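Local coordinates for protein rRNA adenine N-6-methyltransferase (PDB 6NVM) that dimethylates a single adenine of 23S ribosomal RNA, using S-adenosyl-L-methionine as methyl donor, and so lowers the affinity of ribosomes for macrolide-lincosamide-streptogramin B antibiotics, at residues K57-I62 and G82-E87; E133-V138 and L154-I159; T161-T166 and I215-R220. All coordinates share one frame; numbering follows the deposited sequence.

Overall arrangement
The three contacts belong to one class I methyltransferase domain and run from its helical flank to the middle of its central sheet. Contact 3 is buried: strands 159-167 and 213-220 are joined by backbone hydrogen bonds, with side chains packed on both faces. Contacts 1 and 2 are partly buried. Contact 1 pairs two helices through aliphatic side chains, while contact 2 closes a beta-alpha-beta unit with a phenylalanine ring and one threonine hydroxyl. Contacts 2 and 3 share strand 159-167, and Phe137 O of strand 135-140 lies 2.8 Å from Thr163 N, a probable hydrogen bond. Ile62 of contact 1 ties the helices to the sheet, its CG1 lying 3.5 Å from Ile215 CD1.

Contact 1 (K57-I62 and G82-E87); sequences KTIARI and GLLTRE
Ile59 reaches across to helix 83-89 with both branches. Its CD1 meets Leu83 CD2 at 3.6 Å, the two side chains crossing at about a right angle, while CG2, anti to the backbone N, rests against the backbone of the other helix, 3.6 Å from Leu84 CA. One turn further on, Ile62 CG2 touches both methyls of Leu84, each at 4.0 Å. The Leu84 CG that carries these methyls is placed anti to its backbone N (chi1 172°).

Glu87 borders this aliphatic group. Its carboxylate lies beside helix 56-65, with OE1 3.3 Å from Ala60 CA and OE2 3.8 Å from Ile59 CG2. The short helix segments lie 9.3 Å apart at closest approach and cross at -43°. Outside the pair, Thr85 OG1 is hydrogen-bonded to Glu76, and Ile59 and Ile62 both pack on Leu53, a predicted S-adenosyl-L-methionine-binding residue. With Ile and Leu side chains supplying most of the interface, and a carboxylate whose closest neighbours across it are carbons and which makes no hydrogen bond there, the two helices are held by shape and apolar burial rather than by directional bonds.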
loop_
_atom_site.group_PDB
_atom_site.type_symbol
_atom_site.label_atom_id
_atom_site.label_comp_id
_atom_site.label_asym_id
_atom_site.label_seq_id
_atom_site.Cartn_x
_atom_site.Cartn_y
_atom_site.Cartn_z
ATOM N N LYS A 57 -9.974 16.628 -11.602
ATOM C CA LYS A 57 -8.767 17.041 -10.891
ATOM C C LYS A 57 -8.199 15.896 -10.064
ATOM O O LYS A 57 -6.978 15.709 -10.003
ATOM C CB LYS A 57 -9.075 18.248 -10.005
ATOM C CG LYS A 57 -7.892 18.741 -9.179
ATOM C CD LYS A 57 -8.295 19.902 -8.278
ATOM C CE LYS A 57 -7.135 20.372 -7.414
ATOM N NZ LYS A 57 -7.529 21.485 -6.504
ATOM N N THR A 58 -9.065 15.122 -9.417
ATOM C CA THR A 58 -8.587 13.991 -8.630
ATOM C C THR A 58 -8.022 12.903 -9.531
ATOM O O THR A 58 -6.982 12.309 -9.223
ATOM C CB THR A 58 -9.723 13.446 -7.773
ATOM O OG1 THR A 58 -10.281 14.522 -7.008
ATOM C CG2 THR A 58 -9.219 12.358 -6.836
ATOM N N ILE A 59 -8.692 12.631 -10.650
ATOM C CA ILE A 59 -8.197 11.627 -11.588
ATOM C C ILE A 59 -6.790 11.985 -12.056
ATOM O O ILE A 59 -5.895 11.132 -12.093
ATOM C CB ILE A 59 -9.194 11.479 -12.756
ATOM C CG1 ILE A 59 -10.469 10.802 -12.236
ATOM C CG2 ILE A 59 -8.587 10.679 -13.914
ATOM C CD1 ILE A 59 -11.598 10.709 -13.245
ATOM N N ALA A 60 -6.566 13.253 -12.402
ATOM C CA ALA A 60 -5.231 13.681 -12.818
ATOM C C ALA A 60 -4.228 13.526 -11.682
ATOM O O ALA A 60 -3.070 13.152 -11.906
ATOM C CB ALA A 60 -5.271 15.131 -13.303
ATOM N N ARG A 61 -4.662 13.799 -10.450
ATOM C CA ARG A 61 -3.791 13.640 -9.289
ATOM C C ARG A 61 -3.352 12.190 -9.125
ATOM O O ARG A 61 -2.184 11.914 -8.826
ATOM C CB ARG A 61 -4.526 14.132 -8.041
ATOM C CG ARG A 61 -3.720 14.095 -6.763
ATOM C CD ARG A 61 -2.658 15.168 -6.765
ATOM N NE ARG A 61 -2.008 15.283 -5.465
ATOM C CZ ARG A 61 -0.932 16.025 -5.232
ATOM N NH1 ARG A 61 -0.373 16.718 -6.217
ATOM N NH2 ARG A 61 -0.410 16.068 -4.014
ATOM N N ILE A 62 -4.275 11.248 -9.326
ATOM C CA ILE A 62 -3.928 9.833 -9.251
ATOM C C ILE A 62 -2.861 9.494 -10.284
ATOM O O ILE A 62 -1.858 8.835 -9.977
ATOM C CB ILE A 62 -5.188 8.968 -9.437
ATOM C CG1 ILE A 62 -6.187 9.247 -8.310
ATOM C CG2 ILE A 62 -4.819 7.490 -9.488
ATOM C CD1 ILE A 62 -7.580 8.722 -8.579
ATOM N N GLY A 82 -13.109 4.487 -17.251
ATOM C CA GLY A 82 -11.927 4.484 -18.082
ATOM C C GLY A 82 -11.286 5.833 -18.344
ATOM O O GLY A 82 -10.330 5.894 -19.123
ATOM N N LEU A 83 -11.767 6.917 -17.731
ATOM C CA LEU A 83 -11.086 8.197 -17.896
ATOM C C LEU A 83 -9.696 8.149 -17.274
ATOM O O LEU A 83 -8.713 8.586 -17.885
ATOM C CB LEU A 83 -11.910 9.331 -17.289
ATOM C CG LEU A 83 -11.231 10.707 -17.288
ATOM C CD1 LEU A 83 -10.791 11.144 -18.689
ATOM C CD2 LEU A 83 -12.153 11.748 -16.673
ATOM N N LEU A 84 -9.588 7.607 -16.060
ATOM C CA LEU A 84 -8.271 7.419 -15.467
ATOM C C LEU A 84 -7.388 6.567 -16.371
ATOM O O LEU A 84 -6.193 6.846 -16.528
ATOM C CB LEU A 84 -8.403 6.783 -14.083
ATOM C CG LEU A 84 -7.102 6.350 -13.403
ATOM C CD1 LEU A 84 -6.148 7.522 -13.272
ATOM C CD2 LEU A 84 -7.398 5.727 -12.040
ATOM N N THR A 85 -7.958 5.519 -16.970
ATOM C CA THR A 85 -7.171 4.654 -17.845
ATOM C C THR A 85 -6.523 5.455 -18.971
ATOM O O THR A 85 -5.364 5.213 -19.331
ATOM C CB THR A 85 -8.061 3.552 -18.425
ATOM O OG1 THR A 85 -8.909 3.023 -17.397
ATOM C CG2 THR A 85 -7.208 2.439 -19.009
ATOM N N ARG A 86 -7.260 6.406 -19.542
ATOM C CA ARG A 86 -6.709 7.249 -20.605
ATOM C C ARG A 86 -5.521 8.061 -20.105
ATOM O O ARG A 86 -4.502 8.193 -20.798
ATOM C CB ARG A 86 -7.787 8.192 -21.137
ATOM C CG ARG A 86 -9.014 7.511 -21.737
ATOM C CD ARG A 86 -10.128 8.531 -21.990
ATOM N NE ARG A 86 -11.428 7.900 -22.226
ATOM C CZ ARG A 86 -11.970 7.685 -23.418
ATOM N NH1 ARG A 86 -11.347 8.057 -24.531
ATOM N NH2 ARG A 86 -13.162 7.105 -23.499
ATOM N N GLU A 87 -5.634 8.619 -18.900
ATOM C CA GLU A 87 -4.561 9.457 -18.383
ATOM C C GLU A 87 -3.341 8.636 -17.990
ATOM O O GLU A 87 -2.207 9.112 -18.130
ATOM C CB GLU A 87 -5.091 10.295 -17.223
ATOM C CG GLU A 87 -6.237 11.184 -17.708
ATOM C CD GLU A 87 -6.596 12.307 -16.767
ATOM O OE1 GLU A 87 -5.771 12.644 -15.888
ATOM O OE2 GLU A 87 -7.714 12.854 -16.922
#

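Contact 2 (E133-V138 and L154-I159); sequences EPFAFV and LEAPTI
Phe135, Thr158 and Ile159 form the tightly packed part of this contact. Ile159 CG1 sits over one face of the phenyl ring in a CH-pi contact, 4.2 Å from the centroid and offset toward the rim, and Ile159 CB lies 3.7 Å from Phe135 CE1. Phe135 CG stands between its backbone N and carbonyl carbon (chi1 76°), and from there the ring lies beside segment 154-159. Around the edge of the ring, in its plane, are Ala156 CB, 3.8 Å from Phe135 CZ, and Thr158 OG1, 3.4 Å from Phe135 CD1. Ile159 CD1 extends the apolar group to Phe137 CB.

Toward the more exposed side the contact turns polar. Thr158 OG1 donates to Glu133 O at 2.7 Å, from above the carbonyl plane and 59° out of it; Pro131 O is a second acceptor for the same hydroxyl, whose single proton would have to be shared between the two carbonyls or alternate over them. Beside it, Pro134 CA makes a CA-H...O contact of 3.3 Å with Thr158 O. The loose part lies here: beyond CA, the exposed Pro134 ring adds only a looser approach of CB to Thr158 O, and Glu133 OE2 forms a salt bridge with Arg93.

Phe135 and Ile159 are paired as a parallel bridge, with their CA atoms 5.1 Å apart. A type I turn from Ala156 to Ile159 brings the chain from the end of helix 146-155 into strand 159-167, completing the beta-alpha-beta crossover that starts with strand 135-140. Pro130 covers Phe135 and Ala156, Phe192 of strand 192-200 touches Ile159, and strand 73-77 flanks strand 135-140 on its other side, with Pro73 against Phe135.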
loop_
_atom_site.group_PDB
_atom_site.type_symbol
_atom_site.label_atom_id
_atom_site.label_comp_id
_atom_site.label_asym_id
_atom_site.label_seq_id
_atom_site.Cartn_x
_atom_site.Cartn_y
_atom_site.Cartn_z
ATOM N N GLU A 133 8.529 -8.098 -14.978
ATOM C CA GLU A 133 9.346 -6.917 -15.224
ATOM C C GLU A 133 8.841 -5.808 -14.310
ATOM O O GLU A 133 7.744 -5.932 -13.749
ATOM C CB GLU A 133 9.265 -6.490 -16.692
ATOM C CG GLU A 133 7.837 -6.212 -17.162
ATOM C CD GLU A 133 7.765 -5.600 -18.554
ATOM O OE1 GLU A 133 8.635 -4.773 -18.898
ATOM O OE2 GLU A 133 6.828 -5.945 -19.304
ATOM N N PRO A 134 9.595 -4.726 -14.123
ATOM C CA PRO A 134 9.096 -3.631 -13.285
ATOM C C PRO A 134 7.775 -3.101 -13.823
ATOM O O PRO A 134 7.551 -3.051 -15.034
ATOM C CB PRO A 134 10.211 -2.580 -13.364
ATOM C CG PRO A 134 11.432 -3.346 -13.751
ATOM C CD PRO A 134 10.947 -4.453 -14.640
ATOM N N PHE A 135 6.890 -2.715 -12.908
ATOM C CA PHE A 135 5.572 -2.232 -13.293
ATOM C C PHE A 135 5.000 -1.420 -12.143
ATOM O O PHE A 135 5.530 -1.421 -11.029
ATOM C CB PHE A 135 4.635 -3.388 -13.656
ATOM C CG PHE A 135 4.118 -4.144 -12.460
ATOM C CD1 PHE A 135 4.923 -5.057 -11.808
ATOM C CD2 PHE A 135 2.828 -3.933 -11.989
ATOM C CE1 PHE A 135 4.456 -5.756 -10.692
ATOM C CE2 PHE A 135 2.352 -4.628 -10.877
ATOM C CZ PHE A 135 3.176 -5.540 -10.233
ATOM N N ALA A 136 3.910 -0.719 -12.437
ATOM C CA ALA A 136 3.151 0.013 -11.441
ATOM C C ALA A 136 1.714 -0.486 -11.434
ATOM O O ALA A 136 1.181 -0.900 -12.466
ATOM C CB ALA A 136 3.178 1.520 -11.717
ATOM N N PHE A 137 1.097 -0.455 -10.254
ATOM C CA PHE A 137 -0.316 -0.765 -10.100
ATOM C C PHE A 137 -1.073 0.507 -9.763
ATOM O O PHE A 137 -0.611 1.310 -8.948
ATOM C CB PHE A 137 -0.553 -1.797 -8.990
ATOM C CG PHE A 137 -1.998 -1.975 -8.651
ATOM C CD1 PHE A 137 -2.800 -2.808 -9.414
ATOM C CD2 PHE A 137 -2.569 -1.292 -7.598
ATOM C CE1 PHE A 137 -4.138 -2.973 -9.120
ATOM C CE2 PHE A 137 -3.915 -1.457 -7.293
ATOM C CZ PHE A 137 -4.697 -2.302 -8.058
ATOM N N VAL A 138 -2.232 0.684 -10.391
ATOM C CA VAL A 138 -3.162 1.760 -10.056
ATOM C C VAL A 138 -4.547 1.151 -9.923
ATOM O O VAL A 138 -4.941 0.318 -10.745
ATOM C CB VAL A 138 -3.162 2.874 -11.125
ATOM C CG1 VAL A 138 -4.165 3.957 -10.768
ATOM C CG2 VAL A 138 -1.781 3.469 -11.274
ATOM N N LEU A 154 2.020 -6.152 -2.305
ATOM C CA LEU A 154 3.171 -6.458 -1.463
ATOM C C LEU A 154 3.894 -7.707 -1.934
ATOM O O LEU A 154 5.115 -7.816 -1.771
ATOM C CB LEU A 154 2.732 -6.636 -0.011
ATOM C CG LEU A 154 2.221 -5.372 0.672
ATOM C CD1 LEU A 154 1.624 -5.731 2.022
ATOM C CD2 LEU A 154 3.347 -4.353 0.834
ATOM N N GLU A 155 3.172 -8.651 -2.534
ATOM C CA GLU A 155 3.765 -9.918 -2.932
ATOM C C GLU A 155 4.327 -9.914 -4.352
ATOM O O GLU A 155 4.973 -10.890 -4.743
ATOM C CB GLU A 155 2.730 -11.038 -2.784
ATOM C CG GLU A 155 2.332 -11.288 -1.323
ATOM C CD GLU A 155 1.731 -12.665 -1.097
ATOM O OE1 GLU A 155 2.222 -13.634 -1.717
ATOM O OE2 GLU A 155 0.772 -12.777 -0.301
ATOM N N ALA A 156 4.121 -8.850 -5.122
ATOM C CA ALA A 156 4.663 -8.773 -6.475
ATOM C C ALA A 156 6.117 -8.315 -6.432
ATOM O O ALA A 156 6.381 -7.142 -6.155
ATOM C CB ALA A 156 3.832 -7.817 -7.326
ATOM N N PRO A 157 7.089 -9.189 -6.704
ATOM C CA PRO A 157 8.489 -8.816 -6.447
ATOM C C PRO A 157 9.027 -7.711 -7.344
ATOM O O PRO A 157 10.017 -7.075 -6.961
ATOM C CB PRO A 157 9.253 -10.131 -6.663
ATOM C CG PRO A 157 8.375 -10.950 -7.532
ATOM C CD PRO A 157 6.966 -10.586 -7.159
ATOM N N THR A 158 8.432 -7.462 -8.511
ATOM C CA THR A 158 8.936 -6.441 -9.428
ATOM C C THR A 158 8.154 -5.135 -9.373
ATOM O O THR A 158 8.453 -4.221 -10.149
ATOM C CB THR A 158 8.922 -6.948 -10.876
ATOM O OG1 THR A 158 7.571 -7.058 -11.327
ATOM C CG2 THR A 158 9.626 -8.302 -11.015
ATOM N N ILE A 159 7.160 -5.015 -8.494
ATOM C CA ILE A 159 6.374 -3.790 -8.457
ATOM C C ILE A 159 7.269 -2.631 -8.042
ATOM O O ILE A 159 8.200 -2.791 -7.238
ATOM C CB ILE A 159 5.171 -3.936 -7.510
ATOM C CG1 ILE A 159 4.171 -2.803 -7.735
ATOM C CG2 ILE A 159 5.612 -3.941 -6.044
ATOM C CD1 ILE A 159 2.813 -3.045 -7.096
#

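Contact 3 (T161-T166 and I215-R220); sequences TATMVT and IMRLRR
Ala162 and Leu218 face each other as a hydrogen-bonded antiparallel pair, and Met164 and Met216 form the next such pair. In each, both N-H groups and both carbonyls are satisfied across the contact. Leu218 N reaches Ala162 O at 2.8 Å in the carbonyl plane, whereas Ala162 N approaches Leu218 O tilted 17° from it. The methionine pair is straighter: Met164 N meets Met216 O at 2.9 Å with a C=O...N angle of 170°, and the reciprocal bond has the same length. At the alternate pairs, CA-H groups point at the same carbonyls, Arg217 CA lying 3.1 Å from Ala162 O.

Strand 161-166 uses its other edge for strand 135-140, where Thr163 is bonded to the backbone of Phe137 and Gly139.

On the face of Thr163 and Arg217 the side chains lie side by side, and Thr163 CG2 meets Ile215 CG2 at 3.9 Å. Arg217 sends its guanidinium to Glu195 and to Thr65 O; that of Arg219 bridges Glu67 and Glu193, and Thr161 OG1 is hydrogen-bonded to Ala66 O. The opposite face is largely apolar: Ala162 CB lies 4.2 Å from Leu218 CB, and Met164, in one of two conformers, bends at chi3 (-74°) to set CE 4.0 Å from Leu218 CG. Thr166 OG1 flanks Met216 SD at 4.1 Å. Helices 146-155 and 168-175 cover this side, while helix 56-65 packs on the Thr163 face.

The seven-stranded order 3-2-1-4-5-7-6, with strand 213-220 inserted antiparallel beside strand 159-167, is the hallmark of the class I, Rossmann-like methyltransferase fold.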
loop_
_atom_site.group_PDB
_atom_site.type_symbol
_atom_site.label_atom_id
_atom_site.label_comp_id
_atom_site.label_asym_id
_atom_site.label_seq_id
_atom_site.Cartn_x
_atom_site.Cartn_y
_atom_site.Cartn_z
ATOM N N THR A 161 5.563 0.963 -7.743
ATOM C CA THR A 161 4.608 1.721 -6.954
ATOM C C THR A 161 3.219 1.131 -7.118
ATOM O O THR A 161 2.898 0.513 -8.139
ATOM C CB THR A 161 4.561 3.197 -7.365
ATOM O OG1 THR A 161 4.010 3.300 -8.683
ATOM C CG2 THR A 161 5.945 3.798 -7.330
ATOM N N ALA A 162 2.400 1.332 -6.089
ATOM C CA ALA A 162 0.990 0.978 -6.122
ATOM C C ALA A 162 0.221 2.190 -5.627
ATOM O O ALA A 162 0.439 2.646 -4.501
ATOM C CB ALA A 162 0.687 -0.249 -5.260
ATOM N N THR A 163 -0.650 2.722 -6.475
ATOM C CA THR A 163 -1.443 3.902 -6.166
ATOM C C THR A 163 -2.897 3.461 -6.105
ATOM O O THR A 163 -3.417 2.902 -7.077
ATOM C CB THR A 163 -1.233 4.987 -7.221
ATOM O OG1 THR A 163 0.157 5.330 -7.270
ATOM C CG2 THR A 163 -2.038 6.237 -6.894
ATOM N N MET A 164 -3.551 3.719 -4.977
ATOM C CA MET A 164 -4.864 3.154 -4.716
ATOM C C MET A 164 -5.791 4.208 -4.141
ATOM O O MET A 164 -5.385 5.012 -3.295
ATOM C CB MET A 164 -4.772 1.974 -3.741
ATOM C CG MET A 164 -4.123 0.747 -4.335
ATOM S SD MET A 164 -3.695 -0.469 -3.075
ATOM C CE MET A 164 -2.272 0.311 -2.318
ATOM N N VAL A 165 -7.038 4.190 -4.606
ATOM C CA VAL A 165 -8.126 4.936 -3.994
ATOM C C VAL A 165 -8.854 3.959 -3.083
ATOM O O VAL A 165 -9.371 2.935 -3.551
ATOM C CB VAL A 165 -9.076 5.525 -5.047
ATOM C CG1 VAL A 165 -10.221 6.274 -4.374
ATOM C CG2 VAL A 165 -8.317 6.428 -5.991
ATOM N N THR A 166 -8.872 4.254 -1.786
ATOM C CA THR A 166 -9.492 3.396 -0.781
ATOM C C THR A 166 -10.415 4.234 0.093
ATOM O O THR A 166 -10.483 5.458 -0.031
ATOM C CB THR A 166 -8.436 2.701 0.090
ATOM O OG1 THR A 166 -7.810 3.663 0.953
ATOM C CG2 THR A 166 -7.373 2.035 -0.772
ATOM N N ILE A 215 -6.438 8.760 -1.498
ATOM C CA ILE A 215 -5.379 8.204 -2.329
ATOM C C ILE A 215 -4.219 7.853 -1.416
ATOM O O ILE A 215 -3.752 8.698 -0.641
ATOM C CB ILE A 215 -4.932 9.188 -3.423
ATOM C CG1 ILE A 215 -6.117 9.594 -4.298
ATOM C CG2 ILE A 215 -3.835 8.555 -4.275
ATOM C CD1 ILE A 215 -5.832 10.781 -5.185
ATOM N N MET A 216 -3.758 6.612 -1.501
ATOM C CA MET A 216 -2.566 6.170 -0.797
ATOM C C MET A 216 -1.646 5.482 -1.794
ATOM O O MET A 216 -2.087 4.981 -2.833
ATOM C CB MET A 216 -2.908 5.219 0.365
ATOM C CG MET A 216 -3.569 3.915 -0.051
ATOM S SD MET A 216 -3.832 2.785 1.340
ATOM C CE MET A 216 -2.147 2.423 1.813
ATOM N N ARG A 217 -0.357 5.459 -1.468
ATOM C CA ARG A 217 0.652 4.911 -2.360
ATOM C C ARG A 217 1.637 4.055 -1.579
ATOM O O ARG A 217 2.067 4.430 -0.488
ATOM C CB ARG A 217 1.397 6.036 -3.093
ATOM C CG ARG A 217 2.513 5.569 -4.021
ATOM C CD ARG A 217 3.071 6.743 -4.830
ATOM N NE ARG A 217 3.502 7.834 -3.957
ATOM C CZ ARG A 217 3.803 9.059 -4.374
ATOM N NH1 ARG A 217 3.725 9.369 -5.660
ATOM N NH2 ARG A 217 4.181 9.979 -3.499
ATOM N N LEU A 218 1.961 2.896 -2.140
ATOM C CA LEU A 218 3.094 2.086 -1.711
ATOM C C LEU A 218 4.233 2.271 -2.703
ATOM O O LEU A 218 4.009 2.294 -3.914
ATOM C CB LEU A 218 2.733 0.599 -1.640
ATOM C CG LEU A 218 1.485 0.186 -0.871
ATOM C CD1 LEU A 218 1.362 -1.335 -0.866
ATOM C CD2 LEU A 218 1.532 0.726 0.534
ATOM N N ARG A 219 5.454 2.408 -2.193
ATOM C CA ARG A 219 6.649 2.420 -3.030
ATOM C C ARG A 219 7.571 1.320 -2.534
ATOM O O ARG A 219 7.958 1.318 -1.362
ATOM C CB ARG A 219 7.368 3.774 -2.989
ATOM C CG ARG A 219 6.455 4.979 -3.199
ATOM C CD ARG A 219 7.233 6.296 -3.239
ATOM N NE ARG A 219 8.015 6.403 -4.465
ATOM C CZ ARG A 219 9.298 6.078 -4.581
ATOM N NH1 ARG A 219 9.985 5.638 -3.533
ATOM N NH2 ARG A 219 9.899 6.195 -5.757
ATOM N N ARG A 220 7.919 0.388 -3.420
ATOM C CA ARG A 220 8.917 -0.618 -3.082
ATOM C C ARG A 220 10.297 0.027 -3.100
ATOM O O ARG A 220 10.716 0.575 -4.126
ATOM C CB ARG A 220 8.856 -1.789 -4.060
ATOM C CG ARG A 220 9.648 -3.005 -3.585
ATOM C CD ARG A 220 9.496 -4.173 -4.529
ATOM N NE ARG A 220 10.240 -3.951 -5.764
ATOM C CZ ARG A 220 11.558 -4.083 -5.879
ATOM N NH1 ARG A 220 12.292 -4.432 -4.830
ATOM N NH2 ARG A 220 12.143 -3.863 -7.049
#